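Local coordinates for protein Kiaa0380 (Homo sapiens, PDB 1HTJ) that probably couples activated heterotrimeric G proteins to Rho GTPases, its RGS-like domain being the likely G-alpha-binding part of a guanine nucleotide exchange factor, at residues 82-86 with 87-91; 105-108 with 109-113. The protein carries 3 engineered substitutions. One frame throughout, in Å; residues are numbered along the deposited sequence.

Contact 1: 82-86 with 87-91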
ATOM      1  N   LYS A  82     -11.745  -8.727  -7.485  1.00 39.86           N
ATOM      2  CA  LYS A  82     -12.650  -7.818  -8.172  1.00 40.22           C
ATOM      3  C   LYS A  82     -12.409  -6.357  -7.762  1.00 39.43           C
ATOM      4  O   LYS A  82     -12.416  -5.461  -8.612  1.00 39.13           O
ATOM      5  CB  LYS A  82     -14.109  -8.183  -7.873  1.00 41.05           C
ATOM      6  CG  LYS A  82     -14.690  -9.351  -8.660  1.00 43.00           C
ATOM      7  CD  LYS A  82     -16.167  -9.563  -8.241  1.00 45.14           C
ATOM      8  CE  LYS A  82     -16.876 -10.717  -8.971  1.00 46.29           C
ATOM      9  NZ  LYS A  82     -18.290 -10.908  -8.455  1.00 46.54           N
ATOM     10  N   ASP A  83     -12.209  -6.101  -6.471  1.00 38.36           N
ATOM     11  CA  ASP A  83     -11.987  -4.719  -6.054  1.00 37.61           C
ATOM     12  C   ASP A  83     -10.670  -4.224  -6.610  1.00 37.03           C
ATOM     13  O   ASP A  83     -10.577  -3.094  -7.095  1.00 36.22           O
ATOM     14  CB  ASP A  83     -12.030  -4.582  -4.531  1.00 37.53           C
ATOM     15  CG  ASP A  83     -13.425  -4.799  -3.977  1.00 37.64           C
ATOM     16  OD1 ASP A  83     -14.385  -4.284  -4.593  1.00 37.30           O
ATOM     17  OD2 ASP A  83     -13.563  -5.479  -2.933  1.00 37.72           O
ATOM     18  N   ILE A  84      -9.660  -5.088  -6.576  1.00 36.61           N
ATOM     19  CA  ILE A  84      -8.353  -4.741  -7.115  1.00 36.35           C
ATOM     20  C   ILE A  84      -8.473  -4.322  -8.581  1.00 36.65           C
ATOM     21  O   ILE A  84      -7.849  -3.353  -9.020  1.00 36.58           O
ATOM     22  CB  ILE A  84      -7.377  -5.923  -7.024  1.00 36.21           C
ATOM     23  CG1 ILE A  84      -6.815  -6.026  -5.605  1.00 35.45           C
ATOM     24  CG2 ILE A  84      -6.240  -5.737  -8.032  1.00 36.68           C
ATOM     25  CD1 ILE A  84      -5.951  -7.267  -5.364  1.00 35.85           C
ATOM     26  N   TRP A  85      -9.286  -5.048  -9.337  1.00 37.08           N
ATOM     27  CA  TRP A  85      -9.467  -4.756 -10.755  1.00 37.10           C
ATOM     28  C   TRP A  85     -10.116  -3.404 -11.013  1.00 37.00           C
ATOM     29  O   TRP A  85      -9.641  -2.633 -11.847  1.00 37.78           O
ATOM     30  CB  TRP A  85     -10.300  -5.857 -11.420  1.00 37.05           C
ATOM     31  CG  TRP A  85     -10.765  -5.485 -12.787  1.00 37.04           C
ATOM     32  CD1 TRP A  85     -11.998  -5.004 -13.140  1.00 36.76           C
ATOM     33  CD2 TRP A  85      -9.982  -5.508 -13.985  1.00 37.50           C
ATOM     34  NE1 TRP A  85     -12.028  -4.725 -14.489  1.00 37.57           N
ATOM     35  CE2 TRP A  85     -10.802  -5.025 -15.030  1.00 37.91           C
ATOM     36  CE3 TRP A  85      -8.660  -5.887 -14.276  1.00 37.64           C
ATOM     37  CZ2 TRP A  85     -10.342  -4.914 -16.346  1.00 39.16           C
ATOM     38  CZ3 TRP A  85      -8.199  -5.776 -15.581  1.00 38.44           C
ATOM     39  CH2 TRP A  85      -9.036  -5.294 -16.603  1.00 39.02           C
ATOM     40  N   ASN A  86     -11.203  -3.130 -10.297  1.00 36.62           N
ATOM     41  CA  ASN A  86     -11.956  -1.877 -10.438  1.00 36.14           C
ATOM     42  C   ASN A  86     -11.204  -0.651  -9.925  1.00 35.97           C
ATOM     43  O   ASN A  86     -11.343   0.444 -10.469  1.00 35.88           O
ATOM     44  CB  ASN A  86     -13.307  -1.983  -9.709  1.00 35.22           C
ATOM     45  CG  ASN A  86     -14.283  -2.909 -10.424  1.00 35.27           C
ATOM     46  OD1 ASN A  86     -14.547  -2.735 -11.608  1.00 34.51           O
ATOM     47  ND2 ASN A  86     -14.814  -3.893  -9.710  1.00 34.51           N
ATOM     48  N   ILE A  87     -10.408  -0.835  -8.878  1.00 35.81           N
ATOM     49  CA  ILE A  87      -9.667   0.277  -8.308  1.00 35.67           C
ATOM     50  C   ILE A  87      -8.365   0.611  -9.020  1.00 36.28           C
ATOM     51  O   ILE A  87      -8.041   1.793  -9.233  1.00 36.09           O
ATOM     52  CB  ILE A  87      -9.347   0.014  -6.830  1.00 34.97           C
ATOM     53  CG1 ILE A  87     -10.640   0.029  -6.018  1.00 34.43           C
ATOM     54  CG2 ILE A  87      -8.361   1.060  -6.307  1.00 35.26           C
ATOM     55  CD1 ILE A  87     -10.449  -0.279  -4.572  1.00 34.72           C
ATOM     56  N   PHE A  88      -7.631  -0.426  -9.409  1.00 36.47           N
ATOM     57  CA  PHE A  88      -6.324  -0.225 -10.019  1.00 37.28           C
ATOM     58  C   PHE A  88      -6.102  -0.575 -11.478  1.00 38.48           C
ATOM     59  O   PHE A  88      -5.295   0.066 -12.138  1.00 38.55           O
ATOM     60  CB  PHE A  88      -5.261  -1.006  -9.229  1.00 35.78           C
ATOM     61  CG  PHE A  88      -5.289  -0.760  -7.746  1.00 35.15           C
ATOM     62  CD1 PHE A  88      -5.914  -1.656  -6.896  1.00 34.04           C
ATOM     63  CD2 PHE A  88      -4.665   0.364  -7.201  1.00 34.61           C
ATOM     64  CE1 PHE A  88      -5.918  -1.445  -5.527  1.00 34.19           C
ATOM     65  CE2 PHE A  88      -4.666   0.587  -5.832  1.00 34.35           C
ATOM     66  CZ  PHE A  88      -5.293  -0.319  -4.989  1.00 34.00           C
ATOM     67  N   LEU A  89      -6.808  -1.571 -11.994  1.00 39.93           N
ATOM     68  CA  LEU A  89      -6.505  -2.013 -13.341  1.00 42.03           C
ATOM     69  C   LEU A  89      -7.444  -1.810 -14.498  1.00 43.33           C
ATOM     70  O   LEU A  89      -7.013  -1.885 -15.648  1.00 43.42           O
ATOM     71  CB  LEU A  89      -6.124  -3.492 -13.286  1.00 42.32           C
ATOM     72  CG  LEU A  89      -5.087  -3.857 -12.223  1.00 42.41           C
ATOM     73  CD1 LEU A  89      -4.960  -5.367 -12.132  1.00 42.66           C
ATOM     74  CD2 LEU A  89      -3.751  -3.201 -12.560  1.00 42.79           C
ATOM     75  N   GLU A  90      -8.715  -1.563 -14.235  1.00 45.20           N
ATOM     76  CA  GLU A  90      -9.623  -1.398 -15.350  1.00 46.71           C
ATOM     77  C   GLU A  90      -9.448  -0.040 -16.032  1.00 47.23           C
ATOM     78  O   GLU A  90      -8.898   0.898 -15.451  1.00 47.04           O
ATOM     79  CB  GLU A  90     -11.065  -1.634 -14.891  1.00 47.33           C
ATOM     80  CG  GLU A  90     -11.724  -0.484 -14.192  1.00 49.53           C
ATOM     81  CD  GLU A  90     -12.555   0.337 -15.145  1.00 50.09           C
ATOM     82  OE1 GLU A  90     -13.358  -0.271 -15.879  1.00 50.92           O
ATOM     83  OE2 GLU A  90     -12.412   1.579 -15.161  1.00 51.07           O
ATOM     84  N   LYS A  91      -9.895   0.026 -17.284  1.00 47.67           N
ATOM     85  CA  LYS A  91      -9.808   1.222 -18.119  1.00 48.17           C
ATOM     86  C   LYS A  91      -9.828   2.571 -17.406  1.00 47.20           C
ATOM     87  O   LYS A  91      -8.970   3.421 -17.643  1.00 47.52           O
ATOM     88  CB  LYS A  91     -10.943   1.217 -19.165  1.00 49.80           C
ATOM     89  CG  LYS A  91     -10.489   0.817 -20.564  1.00 52.31           C
ATOM     90  CD  LYS A  91      -9.417   1.784 -21.091  1.00 53.95           C
ATOM     91  CE  LYS A  91      -8.708   1.232 -22.332  1.00 55.05           C
ATOM     92  NZ  LYS A  91      -9.653   0.775 -23.393  1.00 55.59           N
TER
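Trp85 and Leu89, one helical turn apart, form the apolar centre: CE3 of the indole lies 3.6 Å from Leu89 CB. The indole swings along the helix toward its C-terminal end because its CG stands anti to the backbone N (chi1 168°). There Glu90 lays its CB over one face of the ring, 3.3 Å from Trp85 NE1, while its carboxylate plane stands perpendicular to the indole. On the buried side Ile84 CG2 reaches both Phe88 CD1, at 4.2 Å, and Leu89 CD1; Phe88 in turn packs on Phe62 of helix 58-69. With the indole of Trp85 cut back to an alanine, Leu89 CB and Glu90 CB are likely to lose their aromatic cover, and a gap to open toward Asp108 and Leu111 of helix 101-112. Farther out, the backbone changes its bonding. Ile87 N still donates a hydrogen bond to Asp83 O (2.9 Å), as in a regular alpha-helix, but Trp85 O accepts two donors, Leu89 N at 3.0 Å and Glu90 N at 2.8 Å. At the polar edge Glu90 OE2 accepts a hydrogen bond from Asn92 N. The shared carbonyl, with i+4 and i+5 donors, marks a wider pi-type turn in the last part of helix 76-89, in this all-helical RGS-like domain.

Contact 2: 105-108 with 109-113; sequences AEID and SRLRN
Glu106 and Arg110 form an i to i+4 salt bridge on helix 101-112, a short helix near the periphery of the domain, with Ile107 and Leu111 making the matching apolar pair on its buried side. The two charged chains approach obliquely, carboxylate and guanidinium planes turned 60° apart. Arg110 NE gives a weak bond to Glu106 OE1 at 3.3 Å, and NH2 a second weak one to OE2 at 3.4 Å. OE2 lies at the guanidinium edge, in its plane, whereas OE1 comes in obliquely, so the grip is two-pronged but not coplanar. A bend in the Glu106 chain at chi2 (-85°) brings the carboxylate back to Arg110, whose chain runs extended from CG to NE. Arg110 NH1 has a further weak partner in Asp116 O, beyond the helix end. Val120 of helix 118-144 touches both members of the salt bridge and Ile107 as well. Ile107 and Leu111 lie side by side and point the same way, Ile107 CG2 against Leu111 CD1 at a tight 3.3 Å. Main-chain bonds run beneath these pairs, among them Arg110 N to Glu106 O at 3.1 Å, nearly straight at 177°, and Leu111 N to Ile107 O at 3.0 Å. Asn113 is the first residue to leave helical geometry. A charged i, i+4 pair flanking a buried apolar one is characteristic of an amphipathic alpha-helix, here in its last turns.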
ATOM      1  N   ALA A 105      -4.789  -8.298 -19.940  1.00 57.54           N
ATOM      2  CA  ALA A 105      -5.800  -9.210 -20.463  1.00 57.56           C
ATOM      3  C   ALA A 105      -5.952 -10.465 -19.614  1.00 57.27           C
ATOM      4  O   ALA A 105      -7.067 -10.882 -19.318  1.00 57.00           O
ATOM      5  CB  ALA A 105      -5.459  -9.593 -21.901  1.00 57.53           C
ATOM      6  N   GLU A 106      -4.830 -11.071 -19.239  1.00 57.21           N
ATOM      7  CA  GLU A 106      -4.840 -12.276 -18.414  1.00 57.54           C
ATOM      8  C   GLU A 106      -5.486 -11.976 -17.065  1.00 57.43           C
ATOM      9  O   GLU A 106      -6.355 -12.714 -16.596  1.00 57.01           O
ATOM     10  CB  GLU A 106      -3.408 -12.764 -18.182  1.00 58.02           C
ATOM     11  CG  GLU A 106      -2.977 -13.973 -19.000  1.00 58.93           C
ATOM     12  CD  GLU A 106      -3.379 -15.293 -18.370  1.00 59.03           C
ATOM     13  OE1 GLU A 106      -4.584 -15.604 -18.357  1.00 59.77           O
ATOM     14  OE2 GLU A 106      -2.488 -16.019 -17.884  1.00 59.21           O
ATOM     15  N   ILE A 107      -5.040 -10.890 -16.439  1.00 57.72           N
ATOM     16  CA  ILE A 107      -5.563 -10.486 -15.138  1.00 58.08           C
ATOM     17  C   ILE A 107      -7.059 -10.212 -15.213  1.00 58.28           C
ATOM     18  O   ILE A 107      -7.820 -10.691 -14.376  1.00 58.10           O
ATOM     19  CB  ILE A 107      -4.812  -9.246 -14.611  1.00 58.08           C
ATOM     20  CG1 ILE A 107      -3.421  -9.667 -14.132  1.00 58.31           C
ATOM     21  CG2 ILE A 107      -5.576  -8.600 -13.481  1.00 58.24           C
ATOM     22  CD1 ILE A 107      -2.545  -8.518 -13.688  1.00 58.62           C
ATOM     23  N   ASP A 108      -7.481  -9.464 -16.227  1.00 58.74           N
ATOM     24  CA  ASP A 108      -8.891  -9.148 -16.405  1.00 59.56           C
ATOM     25  C   ASP A 108      -9.729 -10.425 -16.453  1.00 60.33           C
ATOM     26  O   ASP A 108     -10.720 -10.562 -15.730  1.00 60.14           O
ATOM     27  CB  ASP A 108      -9.094  -8.357 -17.697  1.00 59.52           C
ATOM     28  CG  ASP A 108     -10.561  -8.042 -17.974  1.00 60.16           C
ATOM     29  OD1 ASP A 108     -11.425  -8.293 -17.097  1.00 60.21           O
ATOM     30  OD2 ASP A 108     -10.854  -7.527 -19.077  1.00 60.68           O
ATOM     31  N   SER A 109      -9.323 -11.353 -17.314  1.00 60.89           N
ATOM     32  CA  SER A 109     -10.017 -12.619 -17.477  1.00 61.64           C
ATOM     33  C   SER A 109     -10.170 -13.381 -16.156  1.00 62.37           C
ATOM     34  O   SER A 109     -11.285 -13.680 -15.730  1.00 62.24           O
ATOM     35  CB  SER A 109      -9.267 -13.477 -18.496  1.00 61.43           C
ATOM     36  OG  SER A 109      -9.967 -14.674 -18.765  1.00 61.52           O
ATOM     37  N   ARG A 110      -9.054 -13.682 -15.505  1.00 63.27           N
ATOM     38  CA  ARG A 110      -9.088 -14.419 -14.247  1.00 64.52           C
ATOM     39  C   ARG A 110      -9.894 -13.749 -13.138  1.00 65.26           C
ATOM     40  O   ARG A 110     -10.806 -14.353 -12.583  1.00 65.36           O
ATOM     41  CB  ARG A 110      -7.669 -14.663 -13.747  1.00 64.68           C
ATOM     42  CG  ARG A 110      -6.855 -15.560 -14.643  1.00 65.13           C
ATOM     43  CD  ARG A 110      -5.398 -15.515 -14.261  1.00 65.34           C
ATOM     44  NE  ARG A 110      -4.611 -16.380 -15.122  1.00 65.98           N
ATOM     45  CZ  ARG A 110      -4.555 -17.702 -15.001  1.00 66.38           C
ATOM     46  NH1 ARG A 110      -5.241 -18.310 -14.039  1.00 66.12           N
ATOM     47  NH2 ARG A 110      -3.819 -18.413 -15.849  1.00 66.59           N
ATOM     48  N   LEU A 111      -9.551 -12.509 -12.806  1.00 66.18           N
ATOM     49  CA  LEU A 111     -10.259 -11.796 -11.751  1.00 67.34           C
ATOM     50  C   LEU A 111     -11.739 -11.748 -12.078  1.00 68.11           C
ATOM     51  O   LEU A 111     -12.586 -11.887 -11.193  1.00 68.23           O
ATOM     52  CB  LEU A 111      -9.720 -10.371 -11.603  1.00 67.53           C
ATOM     53  CG  LEU A 111      -8.251 -10.236 -11.191  1.00 68.00           C
ATOM     54  CD1 LEU A 111      -7.869  -8.762 -11.106  1.00 68.06           C
ATOM     55  CD2 LEU A 111      -8.033 -10.928  -9.853  1.00 67.96           C
ATOM     56  N   ARG A 112     -12.043 -11.548 -13.355  1.00 68.98           N
ATOM     57  CA  ARG A 112     -13.422 -11.492 -13.814  1.00 69.79           C
ATOM     58  C   ARG A 112     -14.112 -12.812 -13.515  1.00 69.85           C
ATOM     59  O   ARG A 112     -15.199 -12.835 -12.940  1.00 70.03           O
ATOM     60  CB  ARG A 112     -13.478 -11.224 -15.326  1.00 70.93           C
ATOM     61  CG  ARG A 112     -14.891 -11.184 -15.908  1.00 72.27           C
ATOM     62  CD  ARG A 112     -14.915 -10.881 -17.411  1.00 73.52           C
ATOM     63  NE  ARG A 112     -16.285 -10.639 -17.882  1.00 75.09           N
ATOM     64  CZ  ARG A 112     -16.634 -10.411 -19.150  1.00 75.85           C
ATOM     65  NH1 ARG A 112     -15.716 -10.390 -20.112  1.00 76.21           N
ATOM     66  NH2 ARG A 112     -17.910 -10.193 -19.461  1.00 76.04           N
ATOM     67  N   ASN A 113     -13.464 -13.911 -13.895  1.00 69.82           N
ATOM     68  CA  ASN A 113     -14.030 -15.242 -13.701  1.00 69.68           C
ATOM     69  C   ASN A 113     -13.703 -15.831 -12.343  1.00 69.49           C
ATOM     70  O   ASN A 113     -13.748 -17.049 -12.161  1.00 69.39           O
ATOM     71  CB  ASN A 113     -13.533 -16.186 -14.794  1.00 69.90           C
ATOM     72  CG  ASN A 113     -13.821 -15.665 -16.186  1.00 70.41           C
ATOM     73  OD1 ASN A 113     -13.507 -16.321 -17.183  1.00 71.09           O
ATOM     74  ND2 ASN A 113     -14.419 -14.481 -16.266  1.00 70.26           N
TER

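In the fold
Contacts 1 and 2 lie on consecutive helices, 76-89 and 101-112, which pack against each other with the contact centres about 11 Å apart. They meet where Trp85 CH2 touches Asp108 CB at 3.3 Å and Leu89 CD1 touches Ile107 CG2 at 3.6 Å. Both are partly buried, but contact 1 lies closer to the centre of the chain, about 15 Å against 22 Å, and reaches inward to helices 58-69 and 186-202. Its side-chain packing is mainly aromatic and aliphatic, whereas contact 2 combines a weak salt bridge with one apolar pair and leans on helix 118-144. Contact 1 has a widened, pi-type turn, whereas contact 2 keeps i to i+4 bonding.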